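Sugar ABC transporter (Agrobacterium radiobacter, PDB 4RXT) binds alpha-L-arabinopyranose between its two lobes and probably serves as the solute-binding component of an ABC-type sugar transporter. Local coordinates at residues Gly196-Asn201 / Ile224-Asp229; Ile203-Val208 / Asp230-Phe235; Ile7-Lys12 / Val35-Leu40; Ala65-Pro70 / Asp255-Ala260; Ala116-Ala121 / Lys159-Gly164. One frame throughout, in Å; residues are numbered along the deposited sequence.

Interaction 1: residues Gly196-Asn201 / Ile224-Asp229; sequences GVFASN and IGFDSD. With ARA (alpha-L-arabinopyranose), chain B.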
# COMPACT_ATOMS: atom_id res chain seq x y z
N GLY A 196 13.05 2.02 16.96
CA GLY A 196 11.88 1.63 16.20
C GLY A 196 11.68 2.39 14.91
O GLY A 196 12.02 3.58 14.81
N VAL A 197 11.10 1.73 13.91
CA VAL A 197 10.87 2.29 12.60
C VAL A 197 9.56 1.77 12.03
O VAL A 197 9.29 0.56 12.10
CB VAL A 197 11.97 1.85 11.59
CG1 VAL A 197 11.80 2.54 10.24
CG2 VAL A 197 13.38 2.05 12.16
N PHE A 198 8.77 2.71 11.48
CA PHE A 198 7.60 2.36 10.64
C PHE A 198 7.94 2.63 9.18
O PHE A 198 8.23 3.75 8.81
CB PHE A 198 6.37 3.18 11.11
CG PHE A 198 5.14 2.95 10.29
CD1 PHE A 198 4.81 1.70 9.78
CD2 PHE A 198 4.27 4.00 10.03
CE1 PHE A 198 3.66 1.50 9.03
CE2 PHE A 198 3.11 3.81 9.29
CZ PHE A 198 2.79 2.56 8.79
N ALA A 199 7.95 1.55 8.38
CA ALA A 199 8.21 1.52 6.92
C ALA A 199 6.88 1.23 6.24
O ALA A 199 6.39 0.11 6.23
CB ALA A 199 9.24 0.43 6.58
N SER A 200 6.26 2.28 5.69
CA SER A 200 4.80 2.23 5.52
C SER A 200 4.26 1.63 4.21
O SER A 200 3.07 1.77 3.92
CB SER A 200 4.21 3.59 5.70
OG SER A 200 4.71 4.43 4.69
N ASN A 201 5.12 0.99 3.42
CA ASN A 201 4.64 0.19 2.30
C ASN A 201 5.65 -0.93 1.99
O ASN A 201 6.71 -1.00 2.61
CB ASN A 201 4.31 1.08 1.08
CG ASN A 201 5.54 1.44 0.24
OD1 ASN A 201 6.66 1.54 0.75
ND2 ASN A 201 5.33 1.63 -1.04
N ILE A 224 8.36 -2.15 11.91
CA ILE A 224 7.04 -2.50 11.43
C ILE A 224 6.92 -2.05 9.99
O ILE A 224 7.15 -0.90 9.68
CB ILE A 224 5.88 -1.94 12.28
CG1 ILE A 224 6.00 -2.44 13.72
CG2 ILE A 224 4.53 -2.29 11.65
CD1 ILE A 224 5.76 -3.94 13.95
N GLY A 225 6.59 -2.98 9.10
CA GLY A 225 6.40 -2.66 7.70
C GLY A 225 4.96 -2.92 7.26
O GLY A 225 4.05 -3.11 8.07
N PHE A 226 4.79 -2.85 5.95
CA PHE A 226 3.52 -3.11 5.28
C PHE A 226 3.77 -4.15 4.17
O PHE A 226 4.86 -4.19 3.54
CB PHE A 226 2.97 -1.83 4.63
CG PHE A 226 1.71 -1.28 5.26
CD1 PHE A 226 1.79 -0.57 6.47
CD2 PHE A 226 0.48 -1.41 4.66
CE1 PHE A 226 0.66 -0.05 7.08
CE2 PHE A 226 -0.66 -0.87 5.26
CZ PHE A 226 -0.56 -0.18 6.46
N ASP A 227 2.72 -4.94 3.90
CA ASP A 227 2.63 -5.81 2.75
C ASP A 227 3.52 -7.03 2.91
O ASP A 227 4.04 -7.31 3.98
CB ASP A 227 2.93 -5.02 1.45
CG ASP A 227 2.06 -3.77 1.32
OD1 ASP A 227 0.82 -3.88 1.57
OD2 ASP A 227 2.65 -2.72 0.99
N SER A 228 3.67 -7.77 1.83
CA SER A 228 4.38 -9.03 1.89
C SER A 228 4.98 -9.34 0.56
O SER A 228 4.42 -9.05 -0.48
CB SER A 228 3.47 -10.19 2.33
OG SER A 228 2.45 -10.47 1.38
N ASP A 229 6.14 -9.99 0.63
CA ASP A 229 6.79 -10.63 -0.53
C ASP A 229 7.80 -11.63 0.07
O ASP A 229 7.94 -11.69 1.27
CB ASP A 229 7.39 -9.61 -1.53
CG ASP A 229 8.64 -8.91 -1.04
OD1 ASP A 229 9.03 -8.94 0.15
OD2 ASP A 229 9.29 -8.30 -1.92
C1 ARA B . 1.23 -0.62 -1.01
C2 ARA B . 0.29 0.60 -0.98
C3 ARA B . 0.34 1.31 -2.32
C4 ARA B . 1.79 1.62 -2.74
C5 ARA B . 2.76 0.87 -1.93
O1 ARA B . 1.37 -0.64 0.41
O2 ARA B . -1.07 0.20 -0.73
O3 ARA B . -0.51 2.46 -2.26
O4 ARA B . 2.19 2.95 -2.43
O5 ARA B . 2.45 -0.52 -1.72
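Ile-224 and Ala-199 join neighbouring parallel strands of a beta-alpha-beta unit, strand 194-199, helix 202-214 and strand 222-226, in one lobe of this periplasmic-binding-protein fold. Ile-224 N donates to Val-197 O (2.9 Å), and Ile-224 O in turn accepts from Ala-199 N, with a nearly straight N-H...O angle of 172°. The two strand segments are almost exactly aligned, their axes only 5° apart. Where the strands end, the side chain of Phe-226 packs against segment 196-201. Its CB meets Asn-201 CA at 3.5 Å. Ser-200 O lies obliquely to the ring, 3.6 Å from Phe-226 CG. Further out, CD1 and CE1 reach the second aromatic: Phe-226 CE1 sits 3.8 Å from Phe-198 CZ, at the edge and in the plane of the Phe-198 ring. One face of Phe-198 carries Ser-200 CB, displaced toward the rim, and Phe-154 stacks on this ring from outside. Phe-226 makes a cation-pi contact with Arg-150, which also hydrogen-bonds Ser-200 O and the sugar; this places Phe-226 behind a sugar-binding arginine, consistent with a second-shell role. The turns after both strands supply sugar-site residues. Asn-201 is an N-cap: its OD1 accepts from Met-204 N in the following helix, which holds the oxygen end of the amide. In Asp-227, CG is anti to the carbonyl carbon (chi1 -53°); Gln-247 NE2 binds OD1, whereas OD2 accepts a short hydrogen bond of 2.5 Å from O1 of the arabinopyranose.

Interaction 2: residues Ile203-Val208 / Asp230-Phe235; sequences IMAQGV and DKTLGF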
# COMPACT_ATOMS: atom_id res chain seq x y z
N ILE A 203 7.78 -1.37 -0.43
CA ILE A 203 9.07 -0.93 -0.94
C ILE A 203 9.97 -0.45 0.19
O ILE A 203 11.13 -0.77 0.27
CB ILE A 203 8.91 0.17 -2.03
CG1 ILE A 203 7.93 -0.28 -3.14
CG2 ILE A 203 10.26 0.58 -2.61
CD1 ILE A 203 8.27 -1.62 -3.75
N MET A 204 9.39 0.32 1.11
CA MET A 204 10.15 0.72 2.27
C MET A 204 10.44 -0.43 3.23
O MET A 204 11.54 -0.51 3.82
CB MET A 204 9.49 1.90 3.00
CG MET A 204 9.45 3.22 2.23
SD MET A 204 11.11 3.91 1.79
CE MET A 204 11.36 3.21 0.14
N ALA A 205 9.50 -1.34 3.38
CA ALA A 205 9.79 -2.55 4.17
C ALA A 205 10.97 -3.37 3.62
O ALA A 205 11.80 -3.85 4.37
CB ALA A 205 8.55 -3.42 4.25
N GLN A 206 11.03 -3.49 2.31
CA GLN A 206 12.17 -4.20 1.66
C GLN A 206 13.47 -3.51 2.02
O GLN A 206 14.41 -4.15 2.46
CB GLN A 206 11.99 -4.20 0.14
CG GLN A 206 10.83 -5.04 -0.38
CD GLN A 206 10.47 -4.72 -1.83
OE1 GLN A 206 10.79 -3.65 -2.37
NE2 GLN A 206 9.83 -5.67 -2.49
N GLY A 207 13.56 -2.23 1.75
CA GLY A 207 14.79 -1.47 1.98
C GLY A 207 15.21 -1.33 3.43
O GLY A 207 16.38 -1.50 3.78
N VAL A 208 14.25 -0.98 4.29
CA VAL A 208 14.54 -0.84 5.72
C VAL A 208 14.89 -2.20 6.35
O VAL A 208 15.86 -2.33 7.13
CB VAL A 208 13.35 -0.19 6.46
CG1 VAL A 208 13.54 -0.21 7.97
CG2 VAL A 208 13.20 1.22 5.94
N ASP A 230 8.51 -12.38 -0.78
CA ASP A 230 9.49 -13.37 -0.32
C ASP A 230 10.52 -12.73 0.60
O ASP A 230 10.83 -13.22 1.66
CB ASP A 230 10.21 -14.00 -1.54
CG ASP A 230 9.42 -15.15 -2.17
OD1 ASP A 230 8.31 -15.48 -1.67
OD2 ASP A 230 9.92 -15.75 -3.17
N LYS A 231 11.04 -11.58 0.19
CA LYS A 231 12.09 -10.93 0.95
C LYS A 231 11.59 -10.49 2.33
O LYS A 231 12.25 -10.75 3.36
CB LYS A 231 12.61 -9.75 0.16
CG LYS A 231 13.67 -8.96 0.88
CD LYS A 231 14.42 -8.07 -0.11
CE LYS A 231 14.38 -6.62 0.28
NZ LYS A 231 14.46 -5.81 -0.96
N THR A 232 10.47 -9.75 2.35
CA THR A 232 9.97 -9.23 3.63
C THR A 232 9.47 -10.35 4.56
O THR A 232 9.60 -10.24 5.79
CB THR A 232 8.90 -8.18 3.46
OG1 THR A 232 7.83 -8.69 2.65
CG2 THR A 232 9.54 -6.93 2.87
N LEU A 233 8.91 -11.42 3.98
CA LEU A 233 8.50 -12.57 4.79
C LEU A 233 9.74 -13.27 5.36
O LEU A 233 9.73 -13.71 6.50
CB LEU A 233 7.61 -13.51 4.00
CG LEU A 233 6.21 -12.97 3.71
CD1 LEU A 233 5.47 -13.92 2.77
CD2 LEU A 233 5.37 -12.70 4.96
N GLY A 234 10.83 -13.30 4.59
CA GLY A 234 12.12 -13.80 5.10
C GLY A 234 12.61 -12.99 6.29
O GLY A 234 13.08 -13.54 7.30
N PHE A 235 12.46 -11.67 6.20
CA PHE A 235 12.88 -10.77 7.29
C PHE A 235 11.98 -10.94 8.52
O PHE A 235 12.45 -10.82 9.66
CB PHE A 235 12.79 -9.29 6.84
CG PHE A 235 13.80 -8.89 5.76
CD1 PHE A 235 15.05 -9.52 5.66
CD2 PHE A 235 13.51 -7.90 4.89
CE1 PHE A 235 15.95 -9.18 4.68
CE2 PHE A 235 14.40 -7.51 3.93
CZ PHE A 235 15.63 -8.14 3.81
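Lys-231 lays the end of its side chain across Gln-206, the two chains crossing at about a right angle. The lysine leaves its helix with CG anti to the backbone N (chi1 178°) and bends at chi3, whose 124° lies away from any staggered value. Beyond that bend Lys-231 CE meets the glutamine, 3.4 Å from Gln-206 CB and 3.3 Å from Gln-206 O; the approach of NZ to Gln-206 CB is unusually short, and its placement is doubtful. Gln-206 itself has CG anti to the carbonyl carbon and runs extended beyond it; at its end NE2 donates to Asp-229 OD2. That aspartate is the N-cap of helix 230-238, its OD1 accepting from Thr-232 N, while Thr-232 OG1 lies close to the aspartate's backbone N, consistent with a capping box. With the hydroxyl turned to the cap, Thr-232 CG2 is left to face the other helix, packing 3.9 Å from Ala-205 CB and 3.8 Å from Gln-206 N. Phe-235, one turn on, meets Gln-206 O with its rim: CE2 is 3.7 Å away, the oxygen near the ring plane. Lys-231 O lies over one face of the same ring. No hydrogen bond links the two segments directly; small apolar groups, a ring edge and a lysine tail fill the interface. The axes of the two short segments approach to 9.3 Å and cross at 54°. In sequence the two helices flank strand 222-226, as in the alpha/beta lobes of periplasmic binding proteins.

Interaction 3: residues Ile7-Lys12 / Val35-Leu40; sequences IPIIVK and VKVPEL. With ARA (alpha-L-arabinopyranose), chain B.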
# COMPACT_ATOMS: atom_id res chain seq x y z
N ILE A 7 -12.47 -3.50 -19.69
CA ILE A 7 -12.29 -2.78 -18.42
C ILE A 7 -10.79 -2.83 -18.05
O ILE A 7 -10.33 -3.79 -17.45
CB ILE A 7 -13.19 -3.35 -17.28
CG1 ILE A 7 -14.65 -3.31 -17.72
CG2 ILE A 7 -12.96 -2.54 -16.01
CD1 ILE A 7 -15.63 -3.90 -16.73
N PRO A 8 -10.03 -1.81 -18.48
CA PRO A 8 -8.65 -1.70 -18.08
C PRO A 8 -8.49 -1.50 -16.58
O PRO A 8 -9.35 -0.90 -15.92
CB PRO A 8 -8.14 -0.46 -18.80
CG PRO A 8 -9.14 -0.17 -19.85
CD PRO A 8 -10.43 -0.66 -19.30
N ILE A 9 -7.37 -1.99 -16.07
CA ILE A 9 -6.92 -1.68 -14.72
C ILE A 9 -5.57 -0.97 -14.82
O ILE A 9 -4.66 -1.42 -15.56
CB ILE A 9 -6.80 -2.94 -13.80
CG1 ILE A 9 -6.47 -2.51 -12.36
CG2 ILE A 9 -5.88 -4.03 -14.39
CD1 ILE A 9 -6.80 -3.58 -11.34
N ILE A 10 -5.47 0.14 -14.10
CA ILE A 10 -4.29 0.99 -14.11
C ILE A 10 -3.74 0.99 -12.71
O ILE A 10 -4.34 1.53 -11.78
CB ILE A 10 -4.62 2.44 -14.55
CG1 ILE A 10 -5.30 2.44 -15.92
CG2 ILE A 10 -3.34 3.30 -14.56
CD1 ILE A 10 -5.89 3.77 -16.32
N VAL A 11 -2.57 0.38 -12.55
CA VAL A 11 -1.90 0.30 -11.27
C VAL A 11 -0.83 1.38 -11.15
O VAL A 11 -0.52 2.04 -12.14
CB VAL A 11 -1.32 -1.08 -11.00
CG1 VAL A 11 -2.45 -2.12 -10.97
CG2 VAL A 11 -0.27 -1.44 -12.05
N LYS A 12 -0.29 1.58 -9.94
CA LYS A 12 0.75 2.62 -9.76
C LYS A 12 2.09 2.23 -10.40
O LYS A 12 2.86 3.09 -10.79
CB LYS A 12 1.00 2.91 -8.27
CG LYS A 12 -0.19 3.40 -7.48
CD LYS A 12 0.23 3.88 -6.12
CE LYS A 12 -0.92 4.33 -5.25
NZ LYS A 12 -0.40 4.96 -4.01
N VAL A 35 -14.59 -10.64 -19.30
CA VAL A 35 -14.25 -9.24 -19.54
C VAL A 35 -12.79 -9.19 -20.01
O VAL A 35 -11.94 -9.90 -19.47
CB VAL A 35 -14.42 -8.40 -18.25
CG1 VAL A 35 -14.00 -6.95 -18.46
CG2 VAL A 35 -15.87 -8.42 -17.79
N LYS A 36 -12.51 -8.39 -21.02
CA LYS A 36 -11.12 -8.14 -21.45
C LYS A 36 -10.54 -7.11 -20.45
O LYS A 36 -11.12 -6.04 -20.22
CB LYS A 36 -11.10 -7.55 -22.88
CG LYS A 36 -9.73 -7.15 -23.46
CD LYS A 36 -9.79 -6.03 -24.52
CE LYS A 36 -8.41 -5.64 -25.01
NZ LYS A 36 -8.43 -4.64 -26.14
N VAL A 37 -9.42 -7.45 -19.81
CA VAL A 37 -8.79 -6.59 -18.80
C VAL A 37 -7.34 -6.28 -19.17
O VAL A 37 -6.39 -6.96 -18.75
CB VAL A 37 -8.89 -7.22 -17.39
CG1 VAL A 37 -8.23 -6.33 -16.36
CG2 VAL A 37 -10.35 -7.48 -16.99
N PRO A 38 -7.15 -5.21 -19.97
CA PRO A 38 -5.81 -4.73 -20.18
C PRO A 38 -5.16 -4.32 -18.88
O PRO A 38 -5.79 -3.72 -18.04
CB PRO A 38 -5.99 -3.49 -21.10
CG PRO A 38 -7.36 -3.63 -21.69
CD PRO A 38 -8.17 -4.43 -20.71
N GLU A 39 -3.90 -4.67 -18.73
CA GLU A 39 -3.14 -4.45 -17.50
C GLU A 39 -2.17 -3.31 -17.76
O GLU A 39 -1.15 -3.47 -18.44
CB GLU A 39 -2.43 -5.74 -17.11
CG GLU A 39 -3.38 -6.88 -16.80
CD GLU A 39 -2.72 -8.20 -16.46
OE1 GLU A 39 -1.53 -8.23 -16.06
OE2 GLU A 39 -3.41 -9.25 -16.52
N LEU A 40 -2.51 -2.16 -17.21
CA LEU A 40 -1.89 -0.88 -17.52
C LEU A 40 -1.18 -0.28 -16.32
O LEU A 40 -1.51 -0.60 -15.17
CB LEU A 40 -2.92 0.13 -18.04
CG LEU A 40 -3.79 -0.31 -19.23
CD1 LEU A 40 -4.73 0.82 -19.63
CD2 LEU A 40 -2.97 -0.81 -20.41
C1 ARA B . 1.23 -0.62 -1.01
C2 ARA B . 0.29 0.60 -0.98
C3 ARA B . 0.34 1.31 -2.32
C4 ARA B . 1.79 1.62 -2.74
C5 ARA B . 2.76 0.87 -1.93
O1 ARA B . 1.37 -0.64 0.41
O2 ARA B . -1.07 0.20 -0.73
O3 ARA B . -0.51 2.46 -2.26
O4 ARA B . 2.19 2.95 -2.43
O5 ARA B . 2.45 -0.52 -1.72
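Ile-7 opens the contact by donating its N-H to Lys-36 O (2.9 Å), while its CG1 packs obliquely on Val-35 CG1 at 3.8 Å. Its own carbonyl oxygen is buried without a conventional hydrogen-bond partner; Val-37 CA instead offers a C-H...O contact of 3.5 Å to Ile-7 O. Pro-8, lacking an N-H, contributes carbon: Pro-8 CB touches Leu-40 CD1 at 3.7 Å. From Ile-9 onward the ladder becomes regular and parallel, Ile-9 N donating to Pro-38 O and Ile-9 O accepting from Leu-40 N, 2.8 Å away. This is the first beta-alpha-beta crossover of the lobe, in which helix 17-33 carries the chain from strand 9-11 to the edge strand 39-41. Ile-9 CG2 meets Val-37 CG1 on the sheet face covered by that helix. Ile-10 points to the opposite face, toward helix 48-60, with CG1 3.9 Å from Leu-40 CB. Val-11 N then donates to Leu-40 O. Lys-12 points its CB away from segment 35-40; its chain, extended beyond CG, carries NZ into the sugar pocket, where it donates to arabinopyranose O3 at 3.1 Å.

Interaction 4: residues Ala65-Pro70 / Asp255-Ala260; sequences AIVISP and DGIKTA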
# COMPACT_ATOMS: atom_id res chain seq x y z
N ALA A 65 -15.54 0.63 -18.54
CA ALA A 65 -15.22 1.17 -17.24
C ALA A 65 -13.70 1.11 -17.07
O ALA A 65 -13.03 0.44 -17.87
CB ALA A 65 -15.93 0.39 -16.15
N ILE A 66 -13.19 1.77 -16.05
CA ILE A 66 -11.78 1.74 -15.71
C ILE A 66 -11.63 1.56 -14.20
O ILE A 66 -12.35 2.21 -13.41
CB ILE A 66 -11.03 3.05 -16.15
CG1 ILE A 66 -10.95 3.13 -17.68
CG2 ILE A 66 -9.64 3.14 -15.52
CD1 ILE A 66 -10.67 4.53 -18.21
N VAL A 67 -10.69 0.69 -13.82
CA VAL A 67 -10.25 0.56 -12.44
C VAL A 67 -8.89 1.20 -12.32
O VAL A 67 -8.00 0.95 -13.13
CB VAL A 67 -10.16 -0.92 -11.98
CG1 VAL A 67 -9.64 -1.02 -10.54
CG2 VAL A 67 -11.52 -1.59 -12.11
N ILE A 68 -8.71 2.06 -11.34
CA ILE A 68 -7.44 2.74 -11.14
C ILE A 68 -7.04 2.84 -9.67
O ILE A 68 -7.90 3.06 -8.80
CB ILE A 68 -7.43 4.15 -11.79
CG1 ILE A 68 -6.08 4.86 -11.68
CG2 ILE A 68 -8.55 5.05 -11.25
CD1 ILE A 68 -5.89 6.01 -12.64
N SER A 69 -5.73 2.69 -9.43
CA SER A 69 -5.10 3.03 -8.14
C SER A 69 -4.38 4.36 -8.31
O SER A 69 -3.25 4.37 -8.73
CB SER A 69 -4.12 1.94 -7.67
OG SER A 69 -3.08 1.83 -8.61
N PRO A 70 -5.04 5.48 -7.96
CA PRO A 70 -4.41 6.77 -8.19
C PRO A 70 -3.08 6.91 -7.47
O PRO A 70 -3.00 6.75 -6.27
CB PRO A 70 -5.42 7.78 -7.67
CG PRO A 70 -6.73 7.07 -7.64
CD PRO A 70 -6.40 5.61 -7.42
N ASP A 255 -12.35 -7.81 -7.09
CA ASP A 255 -13.60 -7.18 -6.81
C ASP A 255 -13.64 -5.79 -7.45
O ASP A 255 -14.72 -5.27 -7.70
CB ASP A 255 -13.90 -7.11 -5.32
CG ASP A 255 -14.38 -8.43 -4.76
OD1 ASP A 255 -14.67 -9.37 -5.54
OD2 ASP A 255 -14.52 -8.52 -3.53
N GLY A 256 -12.48 -5.20 -7.74
CA GLY A 256 -12.45 -3.99 -8.57
C GLY A 256 -13.05 -4.19 -9.94
O GLY A 256 -13.92 -3.44 -10.38
N ILE A 257 -12.54 -5.19 -10.66
CA ILE A 257 -13.09 -5.56 -11.95
C ILE A 257 -14.56 -5.99 -11.86
O ILE A 257 -15.39 -5.53 -12.63
CB ILE A 257 -12.26 -6.65 -12.63
CG1 ILE A 257 -10.87 -6.13 -12.95
CG2 ILE A 257 -12.99 -7.18 -13.87
CD1 ILE A 257 -10.78 -4.95 -13.91
N LYS A 258 -14.87 -6.84 -10.90
CA LYS A 258 -16.26 -7.28 -10.72
C LYS A 258 -17.22 -6.07 -10.51
O LYS A 258 -18.31 -6.01 -11.12
CB LYS A 258 -16.36 -8.29 -9.58
CG LYS A 258 -17.68 -8.99 -9.41
CD LYS A 258 -17.57 -10.11 -8.40
CE LYS A 258 -18.87 -10.88 -8.32
NZ LYS A 258 -18.63 -12.13 -7.57
N THR A 259 -16.81 -5.14 -9.65
CA THR A 259 -17.60 -3.91 -9.41
C THR A 259 -17.71 -3.04 -10.63
O THR A 259 -18.79 -2.56 -10.95
CB THR A 259 -16.96 -3.11 -8.26
OG1 THR A 259 -16.94 -3.93 -7.08
CG2 THR A 259 -17.71 -1.81 -8.02
N ALA A 260 -16.61 -2.86 -11.35
CA ALA A 260 -16.62 -2.07 -12.57
C ALA A 260 -17.58 -2.68 -13.61
O ALA A 260 -18.31 -1.95 -14.26
CB ALA A 260 -15.22 -1.93 -13.16
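Strand 66-68, through Val-67, meets helix 255-260 at 8.4 Å between axes, the two running roughly antiparallel at a crossing angle of 147°. Val-67 takes the central place. Its CG1 is anti to the backbone N (chi1 178°), while CG2, beside that N, makes the closest approaches: 3.5 Å to Gly-256 O, 3.9 Å to Ile-257 CD1 and 3.9 Å to Ala-260 CB. One methyl thus touches three helix residues. The other, CG1, lies where a CB on Gly-256 would stand tightly against it. In this two-lobed periplasmic-binding-protein fold the helix follows strand 243-246 of the other lobe, so its packing on the sheet that holds strand 66-68 marks a return of the chain across the hinge. Ala-65 extends the contact two residues back, on the same side, with its CB 3.9 Å from Ala-260 CB and 3.8 Å from Ala-260 O. Ile-257 reaches inward by its CD1 end and also packs on Ala-26 and Ala-29 of helix 17-33, so the two helices lie side by side on the sheet. On the helix itself Thr-259 OG1 donates to Asp-255 O at 2.7 Å, reaching that oxygen from the face opposite to Thr-259 N.

Interaction 5: residues Ala116-Ala121 / Lys159-Gly164; sequences AADGLA and KTKYPG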
# COMPACT_ATOMS: atom_id res chain seq x y z
N ALA A 116 -0.11 -0.18 13.00
CA ALA A 116 1.34 -0.23 12.92
C ALA A 116 1.96 0.38 14.17
O ALA A 116 2.98 -0.13 14.69
CB ALA A 116 1.85 0.46 11.67
N ALA A 117 1.37 1.51 14.62
CA ALA A 117 1.84 2.16 15.86
C ALA A 117 1.74 1.22 17.06
O ALA A 117 2.72 1.06 17.83
CB ALA A 117 1.10 3.47 16.13
N ASP A 118 0.58 0.56 17.17
CA ASP A 118 0.36 -0.39 18.25
C ASP A 118 1.40 -1.51 18.17
O ASP A 118 1.93 -1.96 19.18
CB ASP A 118 -1.04 -0.98 18.21
CG ASP A 118 -2.14 0.03 18.49
OD1 ASP A 118 -1.89 1.04 19.21
OD2 ASP A 118 -3.27 -0.27 18.03
N GLY A 119 1.69 -1.97 16.95
CA GLY A 119 2.62 -3.13 16.74
C GLY A 119 4.02 -2.70 17.10
O GLY A 119 4.78 -3.43 17.71
N LEU A 120 4.37 -1.46 16.76
CA LEU A 120 5.72 -0.97 17.03
C LEU A 120 5.96 -0.81 18.53
O LEU A 120 6.97 -1.20 19.09
CB LEU A 120 5.97 0.36 16.30
CG LEU A 120 7.35 0.96 16.46
CD1 LEU A 120 8.36 0.01 15.88
CD2 LEU A 120 7.53 2.28 15.75
N ALA A 121 4.95 -0.29 19.21
CA ALA A 121 5.02 -0.11 20.66
C ALA A 121 5.18 -1.47 21.33
O ALA A 121 5.98 -1.63 22.25
CB ALA A 121 3.79 0.61 21.18
N LYS A 159 1.19 9.78 19.34
CA LYS A 159 1.05 10.98 20.16
C LYS A 159 0.12 10.80 21.36
O LYS A 159 0.44 11.27 22.48
CB LYS A 159 0.56 12.14 19.34
CG LYS A 159 0.46 13.41 20.20
CD LYS A 159 0.28 14.68 19.44
CE LYS A 159 0.11 15.82 20.44
NZ LYS A 159 1.35 16.43 20.95
N THR A 160 -0.99 10.11 21.18
CA THR A 160 -1.97 10.02 22.28
C THR A 160 -1.75 8.77 23.16
O THR A 160 -1.86 8.81 24.39
CB THR A 160 -3.41 10.10 21.78
OG1 THR A 160 -3.69 9.01 20.94
CG2 THR A 160 -3.61 11.33 20.96
N LYS A 161 -1.42 7.67 22.52
CA LYS A 161 -1.38 6.41 23.24
C LYS A 161 0.01 6.06 23.75
O LYS A 161 0.13 5.34 24.75
CB LYS A 161 -1.99 5.32 22.37
CG LYS A 161 -2.00 3.97 23.04
CD LYS A 161 -2.91 3.02 22.32
CE LYS A 161 -3.11 1.77 23.15
NZ LYS A 161 -3.91 2.13 24.35
N TYR A 162 1.05 6.56 23.08
CA TYR A 162 2.44 6.14 23.39
C TYR A 162 3.33 7.33 23.67
O TYR A 162 4.28 7.59 22.96
CB TYR A 162 3.00 5.25 22.28
CG TYR A 162 2.12 4.05 22.00
CD1 TYR A 162 1.92 3.10 22.96
CD2 TYR A 162 1.44 3.92 20.79
CE1 TYR A 162 1.10 2.01 22.72
CE2 TYR A 162 0.60 2.84 20.54
CZ TYR A 162 0.43 1.88 21.52
OH TYR A 162 -0.44 0.79 21.35
N PRO A 163 3.01 8.09 24.74
CA PRO A 163 3.79 9.30 24.95
C PRO A 163 5.29 9.10 25.24
O PRO A 163 6.06 10.06 25.16
CB PRO A 163 3.06 9.97 26.15
CG PRO A 163 2.46 8.81 26.88
CD PRO A 163 1.99 7.89 25.79
N GLY A 164 5.70 7.86 25.57
CA GLY A 164 7.10 7.53 25.82
C GLY A 164 7.90 7.33 24.53
O GLY A 164 9.13 7.27 24.58
O HOH W 1 0.66 -2.17 21.56
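Tyr-162 is held between Ala-121 and its own neighbour Lys-161. Ala-121 CB lies over one face, 3.5 Å from the ring centroid and 15° off the normal, a CH-pi contact whose nearest ring atom is Tyr-162 CE1 at 3.4 Å. Lys-161 CG covers the opposite face, toward the rim. Tyr-162, the first residue past helix 145-161, has CG anti to the carbonyl carbon (chi1 -55°); its hydroxyl donates to Asp-118 OD1 at 2.6 Å. That oxygen is met from above its carboxylate plane, 38° out of it, and also accepts from Gln-157 NE2; the two bonds would fix the rotation of the carboxylate. Toward solvent the packing gives way to looser links. A water donates to Asp-118 O at 2.7 Å and to Tyr-162 OH at 3.2 Å, and the exposed Lys-161 chain bends at its end, leaving NZ 5.6 Å from Asp-118 OD1, too far for a salt bridge, though the opposite charges may attract weakly. Ala-117, in contrast, faces inward to Phe-154 and Val-158. The contact joins helices 109-128 and 145-161 where the second leads into strand 165-172, a helix pair lying on one face of the lobe's sheet, as in type I periplasmic binding proteins.

Overall arrangement
The five contacts divide between two lobes, with the arabinopyranose between them. Interactions 3 and 4, whose centres are 8 Å apart, share one parallel sheet, in which strands 9-11 and 66-68 are neighbours. Interactions 1, 2 and 5 belong to the other lobe: helix 202-214 of interaction 2 and helix 109-128 of interaction 5 touch the strands of interaction 1. Along the chain, interaction 3 comes first; interaction 4 then brackets interaction 5 and the interleaved interactions 1 and 2, so the chain leaves the first lobe and returns. Interactions 1 and 3, about 27 Å apart between centres, both reach the same sugar, which bridges the lobes.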